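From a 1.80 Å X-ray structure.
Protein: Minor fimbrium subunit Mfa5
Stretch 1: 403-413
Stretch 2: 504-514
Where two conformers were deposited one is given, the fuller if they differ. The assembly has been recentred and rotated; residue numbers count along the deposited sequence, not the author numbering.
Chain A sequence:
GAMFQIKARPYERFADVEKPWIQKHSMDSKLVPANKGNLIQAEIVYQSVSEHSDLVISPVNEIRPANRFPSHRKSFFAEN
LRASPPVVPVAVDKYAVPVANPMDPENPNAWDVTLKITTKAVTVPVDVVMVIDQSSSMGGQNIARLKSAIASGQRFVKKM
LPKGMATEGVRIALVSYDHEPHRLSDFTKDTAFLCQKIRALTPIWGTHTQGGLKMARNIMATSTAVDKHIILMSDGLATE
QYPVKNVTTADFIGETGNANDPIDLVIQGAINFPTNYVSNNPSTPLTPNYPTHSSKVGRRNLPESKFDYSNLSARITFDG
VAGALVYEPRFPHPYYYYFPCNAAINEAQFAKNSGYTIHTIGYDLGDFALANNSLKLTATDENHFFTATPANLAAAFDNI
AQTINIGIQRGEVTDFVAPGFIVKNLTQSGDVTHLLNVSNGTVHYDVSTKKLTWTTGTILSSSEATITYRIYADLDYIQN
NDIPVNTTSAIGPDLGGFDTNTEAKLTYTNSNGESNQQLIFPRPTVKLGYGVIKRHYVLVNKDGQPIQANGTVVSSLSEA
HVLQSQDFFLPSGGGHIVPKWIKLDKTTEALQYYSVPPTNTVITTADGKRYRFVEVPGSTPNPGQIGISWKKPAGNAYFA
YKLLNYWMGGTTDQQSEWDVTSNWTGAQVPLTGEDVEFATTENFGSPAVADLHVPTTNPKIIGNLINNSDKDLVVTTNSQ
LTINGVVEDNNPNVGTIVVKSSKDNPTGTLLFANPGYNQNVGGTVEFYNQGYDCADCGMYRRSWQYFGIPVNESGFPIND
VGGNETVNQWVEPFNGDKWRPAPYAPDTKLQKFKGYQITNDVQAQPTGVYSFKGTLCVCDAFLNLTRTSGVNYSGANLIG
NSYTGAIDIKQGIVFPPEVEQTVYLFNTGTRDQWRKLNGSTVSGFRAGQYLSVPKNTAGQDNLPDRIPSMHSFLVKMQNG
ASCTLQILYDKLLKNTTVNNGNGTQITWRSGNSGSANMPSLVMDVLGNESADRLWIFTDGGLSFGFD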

ATOM      1  N   THR A 403      -6.173   1.685   6.927  1.00 24.30           N
ATOM      2  CA  THR A 403      -5.436   1.762   5.677  1.00 23.53           C
ATOM      3  C   THR A 403      -4.232   0.839   5.788  1.00 23.54           C
ATOM      4  O   THR A 403      -3.630   0.712   6.865  1.00 28.34           O
ATOM      5  CB  THR A 403      -4.986   3.184   5.360  1.00 33.96           C
ATOM      6  OG1 THR A 403      -4.178   3.662   6.429  1.00 35.40           O
ATOM      7  CG2 THR A 403      -6.194   4.092   5.180  1.00 31.65           C
ATOM      8  N   ILE A 404      -3.904   0.181   4.678  1.00 20.20           N
ATOM      9  CA  ILE A 404      -2.813  -0.776   4.645  1.00 20.08           C
ATOM     10  C   ILE A 404      -1.477  -0.031   4.691  1.00 24.45           C
ATOM     11  O   ILE A 404      -1.236   0.910   3.926  1.00 24.74           O
ATOM     12  CB  ILE A 404      -2.934  -1.662   3.401  1.00 17.54           C
ATOM     13  CG1 ILE A 404      -4.244  -2.456   3.390  1.00 20.31           C
ATOM     14  CG2 ILE A 404      -1.740  -2.605   3.302  1.00 23.27           C
ATOM     15  CD1 ILE A 404      -4.406  -3.397   4.603  1.00 24.41           C
ATOM     16  N   ASN A 405      -0.599  -0.459   5.597  0.51 22.77           N
ATOM     17  CA  ASN A 405       0.634   0.259   5.900  0.51 23.03           C
ATOM     18  C   ASN A 405       1.774  -0.089   4.953  0.51 23.59           C
ATOM     19  O   ASN A 405       2.589   0.780   4.628  0.51 24.87           O
ATOM     20  CB  ASN A 405       1.051  -0.032   7.352  0.51 27.59           C
ATOM     21  CG  ASN A 405       2.324   0.695   7.770  0.51 28.41           C
ATOM     22  OD1 ASN A 405       2.435   1.917   7.644  0.51 30.06           O
ATOM     23  ND2 ASN A 405       3.284  -0.060   8.294  0.51 34.05           N
ATOM     24  N   ILE A 406       1.857  -1.338   4.518  1.00 26.57           N
ATOM     25  CA  ILE A 406       2.962  -1.812   3.688  1.00 27.45           C
ATOM     26  C   ILE A 406       2.487  -1.984   2.253  1.00 28.32           C
ATOM     27  O   ILE A 406       1.436  -2.586   1.997  1.00 34.26           O
ATOM     28  CB  ILE A 406       3.536  -3.138   4.205  1.00 33.80           C
ATOM     29  CG1 ILE A 406       4.029  -3.048   5.645  1.00 35.18           C
ATOM     30  CG2 ILE A 406       4.666  -3.611   3.271  1.00 34.07           C
ATOM     31  CD1 ILE A 406       5.085  -2.059   5.883  1.00 43.74           C
ATOM     32  N   GLY A 407       3.279  -1.489   1.308  1.00 23.31           N
ATOM     33  CA  GLY A 407       2.958  -1.663  -0.090  1.00 21.83           C
ATOM     34  C   GLY A 407       3.675  -2.856  -0.686  1.00 25.67           C
ATOM     35  O   GLY A 407       3.078  -3.649  -1.409  1.00 22.18           O
ATOM     36  N   ILE A 408       4.965  -2.986  -0.368  1.00 22.45           N
ATOM     37  CA  ILE A 408       5.806  -4.097  -0.805  1.00 18.85           C
ATOM     38  C   ILE A 408       6.518  -4.672   0.418  1.00 15.82           C
ATOM     39  O   ILE A 408       7.184  -3.935   1.154  1.00 20.35           O
ATOM     40  CB  ILE A 408       6.835  -3.626  -1.861  1.00 20.28           C
ATOM     41  CG1 ILE A 408       6.106  -3.296  -3.168  1.00 22.53           C
ATOM     42  CG2 ILE A 408       7.943  -4.612  -2.024  1.00 25.52           C
ATOM     43  CD1 ILE A 408       6.950  -2.397  -4.069  1.00 34.85           C
ATOM     44  N   GLN A 409       6.373  -5.988   0.639  1.00 22.22           N
ATOM     45  CA  GLN A 409       7.027  -6.621   1.785  1.00 24.43           C
ATOM     46  C   GLN A 409       8.481  -6.960   1.490  1.00 24.38           C
ATOM     47  O   GLN A 409       9.327  -6.889   2.384  1.00 24.53           O
ATOM     48  CB  GLN A 409       6.280  -7.890   2.189  1.00 22.45           C
ATOM     49  CG  GLN A 409       4.837  -7.634   2.569  1.00 21.51           C
ATOM     50  CD  GLN A 409       4.169  -8.852   3.175  1.00 26.74           C
ATOM     51  OE1 GLN A 409       4.718  -9.952   3.152  1.00 29.75           O
ATOM     52  NE2 GLN A 409       2.985  -8.649   3.741  1.00 27.36           N
ATOM     53  N   ARG A 410       8.757  -7.378   0.257  1.00 22.96           N
ATOM     54  CA  ARG A 410      10.071  -7.765  -0.237  1.00 25.03           C
ATOM     55  C   ARG A 410      10.112  -7.318  -1.687  1.00 23.33           C
ATOM     56  O   ARG A 410       9.109  -7.438  -2.390  1.00 24.42           O
ATOM     57  CB  ARG A 410      10.295  -9.282  -0.179  1.00 22.29           C
ATOM     58  CG  ARG A 410      10.388  -9.865   1.219  1.00 29.20           C
ATOM     59  CD  ARG A 410      11.677  -9.447   1.883  1.00 30.75           C
ATOM     60  NE  ARG A 410      11.931 -10.192   3.113  1.00 33.00           N
ATOM     61  CZ  ARG A 410      11.424  -9.870   4.290  1.00 27.14           C
ATOM     62  NH1 ARG A 410      10.624  -8.828   4.394  1.00 29.57           N
ATOM     63  NH2 ARG A 410      11.724 -10.587   5.365  1.00 25.07           N
ATOM     64  N   GLY A 411      11.267  -6.853  -2.151  1.00 21.20           N
ATOM     65  CA  GLY A 411      11.395  -6.564  -3.556  1.00 21.65           C
ATOM     66  C   GLY A 411      12.827  -6.715  -4.034  1.00 20.59           C
ATOM     67  O   GLY A 411      13.781  -6.389  -3.316  1.00 22.18           O
ATOM     68  N   GLU A 412      12.970  -7.221  -5.246  1.00 20.92           N
ATOM     69  CA  GLU A 412      14.265  -7.339  -5.893  1.00 19.31           C
ATOM     70  C   GLU A 412      14.133  -6.822  -7.317  1.00 17.86           C
ATOM     71  O   GLU A 412      13.298  -7.308  -8.085  1.00 22.50           O
ATOM     72  CB  GLU A 412      14.775  -8.770  -5.897  1.00 22.82           C
ATOM     73  CG  GLU A 412      16.179  -8.823  -6.507  1.00 27.92           C
ATOM     74  CD  GLU A 412      16.800 -10.181  -6.390  1.00 39.45           C
ATOM     75  OE1 GLU A 412      17.276 -10.505  -5.285  1.00 38.86           O
ATOM     76  OE2 GLU A 412      16.798 -10.910  -7.401  1.00 40.25           O
ATOM     77  N   VAL A 413      14.920  -5.803  -7.631  1.00 20.64           N
ATOM     78  CA  VAL A 413      15.024  -5.264  -8.976  1.00 20.21           C
ATOM     79  C   VAL A 413      16.329  -5.756  -9.576  1.00 24.25           C
ATOM     80  O   VAL A 413      17.394  -5.548  -8.993  1.00 23.00           O
ATOM     81  CB  VAL A 413      14.989  -3.735  -8.958  1.00 20.21           C
ATOM     82  CG1 VAL A 413      15.280  -3.170 -10.362  1.00 23.49           C
ATOM     83  CG2 VAL A 413      13.639  -3.230  -8.441  1.00 21.94           C
ATOM     84  N   ALA A 504      15.080  -4.583 -17.174  1.00 21.72           N
ATOM     85  CA  ALA A 504      15.000  -4.315 -15.754  1.00 19.13           C
ATOM     86  C   ALA A 504      13.628  -4.788 -15.292  1.00 18.31           C
ATOM     87  O   ALA A 504      12.622  -4.537 -15.954  1.00 18.43           O
ATOM     88  CB  ALA A 504      15.220  -2.848 -15.406  1.00 17.98           C
ATOM     89  N   LYS A 505      13.608  -5.461 -14.153  1.00 19.34           N
ATOM     90  CA  LYS A 505      12.402  -6.127 -13.677  1.00 23.33           C
ATOM     91  C   LYS A 505      12.337  -6.030 -12.163  1.00 24.84           C
ATOM     92  O   LYS A 505      13.358  -6.146 -11.483  1.00 25.75           O
ATOM     93  CB  LYS A 505      12.404  -7.606 -14.103  1.00 28.62           C
ATOM     94  CG  LYS A 505      11.294  -8.455 -13.524  1.00 39.87           C
ATOM     95  CD  LYS A 505      10.991  -9.646 -14.438  1.00 48.19           C
ATOM     96  CE  LYS A 505      11.976 -10.782 -14.242  1.00 53.06           C
ATOM     97  NZ  LYS A 505      11.280 -12.108 -14.331  1.00 68.31           N
ATOM     98  N   LEU A 506      11.135  -5.815 -11.644  1.00 20.86           N
ATOM     99  CA  LEU A 506      10.891  -5.909 -10.216  1.00 21.18           C
ATOM    100  C   LEU A 506      10.164  -7.224  -9.956  1.00 23.03           C
ATOM    101  O   LEU A 506       9.143  -7.503 -10.589  1.00 23.05           O
ATOM    102  CB  LEU A 506      10.063  -4.724  -9.710  1.00 19.40           C
ATOM    103  CG  LEU A 506       9.512  -4.863  -8.291  1.00 20.64           C
ATOM    104  CD1 LEU A 506      10.637  -4.820  -7.269  1.00 18.78           C
ATOM    105  CD2 LEU A 506       8.501  -3.784  -7.985  1.00 22.20           C
ATOM    106  N   THR A 507      10.706  -8.034  -9.045  1.00 24.51           N
ATOM    107  CA  THR A 507      10.009  -9.193  -8.496  1.00 23.83           C
ATOM    108  C   THR A 507       9.735  -8.899  -7.032  1.00 20.55           C
ATOM    109  O   THR A 507      10.640  -8.491  -6.299  1.00 19.92           O
ATOM    110  CB  THR A 507      10.838 -10.468  -8.654  1.00 29.48           C
ATOM    111  OG1 THR A 507      11.252 -10.591 -10.022  1.00 27.67           O
ATOM    112  CG2 THR A 507      10.031 -11.703  -8.290  1.00 29.77           C
ATOM    113  N   TYR A 508       8.485  -9.061  -6.605  1.00 22.38           N
ATOM    114  CA  TYR A 508       8.179  -8.582  -5.261  1.00 19.93           C
ATOM    115  C   TYR A 508       7.076  -9.392  -4.596  1.00 20.48           C
ATOM    116  O   TYR A 508       6.320 -10.125  -5.237  1.00 21.28           O
ATOM    117  CB  TYR A 508       7.815  -7.078  -5.287  1.00 20.10           C
ATOM    118  CG  TYR A 508       6.481  -6.728  -5.937  1.00 22.04           C
ATOM    119  CD1 TYR A 508       5.360  -6.473  -5.160  1.00 19.57           C
ATOM    120  CD2 TYR A 508       6.342  -6.639  -7.322  1.00 22.91           C
ATOM    121  CE1 TYR A 508       4.131  -6.169  -5.733  1.00 23.43           C
ATOM    122  CE2 TYR A 508       5.122  -6.312  -7.902  1.00 20.80           C
ATOM    123  CZ  TYR A 508       4.013  -6.094  -7.089  1.00 25.16           C
ATOM    124  OH  TYR A 508       2.777  -5.779  -7.587  1.00 23.49           O
ATOM    125  N   THR A 509       7.017  -9.230  -3.283  1.00 20.48           N
ATOM    126  CA  THR A 509       5.947  -9.774  -2.450  1.00 20.91           C
ATOM    127  C   THR A 509       4.997  -8.634  -2.103  1.00 19.12           C
ATOM    128  O   THR A 509       5.430  -7.592  -1.577  1.00 22.86           O
ATOM    129  CB  THR A 509       6.516 -10.428  -1.197  1.00 21.52           C
ATOM    130  OG1 THR A 509       7.375 -11.490  -1.606  1.00 22.77           O
ATOM    131  CG2 THR A 509       5.365 -10.981  -0.343  1.00 24.35           C
ATOM    132  N   ASN A 510       3.714  -8.811  -2.437  1.00 20.50           N
ATOM    133  CA  ASN A 510       2.768  -7.711  -2.369  1.00 19.59           C
ATOM    134  C   ASN A 510       2.267  -7.536  -0.932  1.00 19.04           C
ATOM    135  O   ASN A 510       2.717  -8.201  -0.001  1.00 20.82           O
ATOM    136  CB  ASN A 510       1.645  -7.916  -3.386  1.00 22.37           C
ATOM    137  CG  ASN A 510       0.684  -9.035  -3.022  1.00 23.55           C
ATOM    138  OD1 ASN A 510       0.658  -9.520  -1.891  1.00 23.09           O
ATOM    139  ND2 ASN A 510      -0.141  -9.419  -3.984  1.00 20.19           N
ATOM    140  N   SER A 511       1.353  -6.589  -0.750  1.00 20.33           N
ATOM    141  CA  SER A 511       0.938  -6.163   0.582  1.00 20.19           C
ATOM    142  C   SER A 511       0.194  -7.240   1.350  1.00 19.09           C
ATOM    143  O   SER A 511       0.027  -7.092   2.572  1.00 22.70           O
ATOM    144  CB  SER A 511       0.059  -4.920   0.469  1.00 21.30           C
ATOM    145  OG  SER A 511      -1.147  -5.199  -0.241  1.00 22.75           O
ATOM    146  N   ASN A 512      -0.242  -8.312   0.684  1.00 22.93           N
ATOM    147  CA  ASN A 512      -0.860  -9.437   1.383  1.00 24.54           C
ATOM    148  C   ASN A 512       0.031 -10.665   1.426  1.00 21.53           C
ATOM    149  O   ASN A 512      -0.449 -11.754   1.743  1.00 24.27           O
ATOM    150  CB  ASN A 512      -2.195  -9.808   0.746  1.00 18.29           C
ATOM    151  CG  ASN A 512      -3.262  -8.781   0.997  1.00 19.72           C
ATOM    152  OD1 ASN A 512      -3.173  -8.008   1.930  1.00 20.24           O
ATOM    153  ND2 ASN A 512      -4.256  -8.739   0.131  1.00 25.75           N
ATOM    154  N   GLY A 513       1.310 -10.530   1.090  1.00 16.72           N
ATOM    155  CA  GLY A 513       2.238 -11.624   1.226  1.00 20.68           C
ATOM    156  C   GLY A 513       2.307 -12.574   0.057  1.00 19.28           C
ATOM    157  O   GLY A 513       2.940 -13.631   0.174  1.00 25.91           O
ATOM    158  N   GLU A 514       1.754 -12.202  -1.088  1.00 22.53           N
ATOM    159  CA  GLU A 514       1.839 -13.021  -2.286  1.00 22.28           C
ATOM    160  C   GLU A 514       3.162 -12.715  -2.982  1.00 24.04           C
ATOM    161  O   GLU A 514       3.389 -11.577  -3.416  1.00 22.67           O
ATOM    162  CB  GLU A 514       0.667 -12.768  -3.220  1.00 21.92           C
ATOM    163  CG  GLU A 514      -0.688 -12.949  -2.576  1.00 24.87           C
ATOM    164  CD  GLU A 514      -1.793 -12.662  -3.560  1.00 35.42           C
ATOM    165  OE1 GLU A 514      -2.134 -11.470  -3.741  1.00 31.00           O
ATOM    166  OE2 GLU A 514      -2.306 -13.625  -4.171  1.00 40.73           O
TER
HETATM  167  O   HOH W   1       1.148  -4.666  -2.980  1.00 19.32           O
HETATM  168  O   HOH W   2       1.596  -5.593   4.063  1.00 35.30           O
HETATM  169  O   HOH W   3      13.578  -9.118 -10.425  1.00 28.24           O

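Two segments of one chain, at least 92 residues apart wherever they touch, meet here as neighbouring antiparallel strands. The axes of 411-413 and 504-510 come within 4.7 Å, and their directions differ by 174°. The regular part of the ladder is short and held by backbone groups. E412 and T507 form the hydrogen-bonded pair: E412 N donates to T507 O at 2.9 Å, and T507 N returns the bond to E412 O, also at 2.9 Å and nearly straight. One step along, T509 N reaches R410 O at 2.9 Å. The partner that would close a regular ring is not R410 N, however. Stretch 1 turns a corner at 409 and 410, and it is Q409 N that donates to T509 O, at 2.9 Å. Both backbone polar groups of T509 are thus satisfied despite the bend.

Between these bonds the chains approach closely enough for CA-H groups to face carbonyls. V413 CA lies 3.1 Å from K505 O and G411 CA 3.4 Å from T507 O, weak contacts that supplement the amide bonds.

On one face of the sheet, G411, V413, L506 and Y508 come together. V413 CG2 packs against L506 CD1 at 3.6 Å, a match of branched apolar side chains in a buried setting. Glycine suits position 411 because an ideal CB there would sit only 3.4 Å from L506 CD1, a tight fit. Farther along, beyond the corner, I408 CG1 rests 3.8 Å from Y508 CD1, so the ring contributes its hydrocarbon surface.

The other face carries R410, E412, T507 and T509 and is more polar. The charged ends of R410 and E412 lead away from the partner stretch, leaving their aliphatic portions near the threonines; R410 NH1 turns back to its own stretch and donates to Q409 O at 3.1 Å. Water 3 gives E412 O a second partner, donating to it at 3.0 Å, and lies 2.8 Å from T507 OG1 in a further hydrogen bond.

Past the ladder, stretch 2 folds into a type I turn from N510 to G513, closed by G513 N to N510 O at 2.9 Å. Asparagine serves well at its start: N510 OD1 accepts from N512 N and E514 N, each at 3.0 Å, while N510 ND2 donates to E514 OE1 at 2.9 Å. The positive phi of G513 would jam a CB against the preceding carbonyl, which calls for glycine.

Here direct pairing gives way to water. G407 O and S511 N are 3.5 Å apart at a poor angle, so water 1 bridges them, donating to G407 O at 2.7 Å and accepting from S511 N at 3.0 Å. Water 2 donates to S511 O at 2.6 Å and accepts a weak bond from Q409 NE2 at 3.4 Å, a span the long glutamine side chain makes possible. One acceptor is left out: I406 O, 3.1 Å from S511 CB, is buried by the contact without a polar partner.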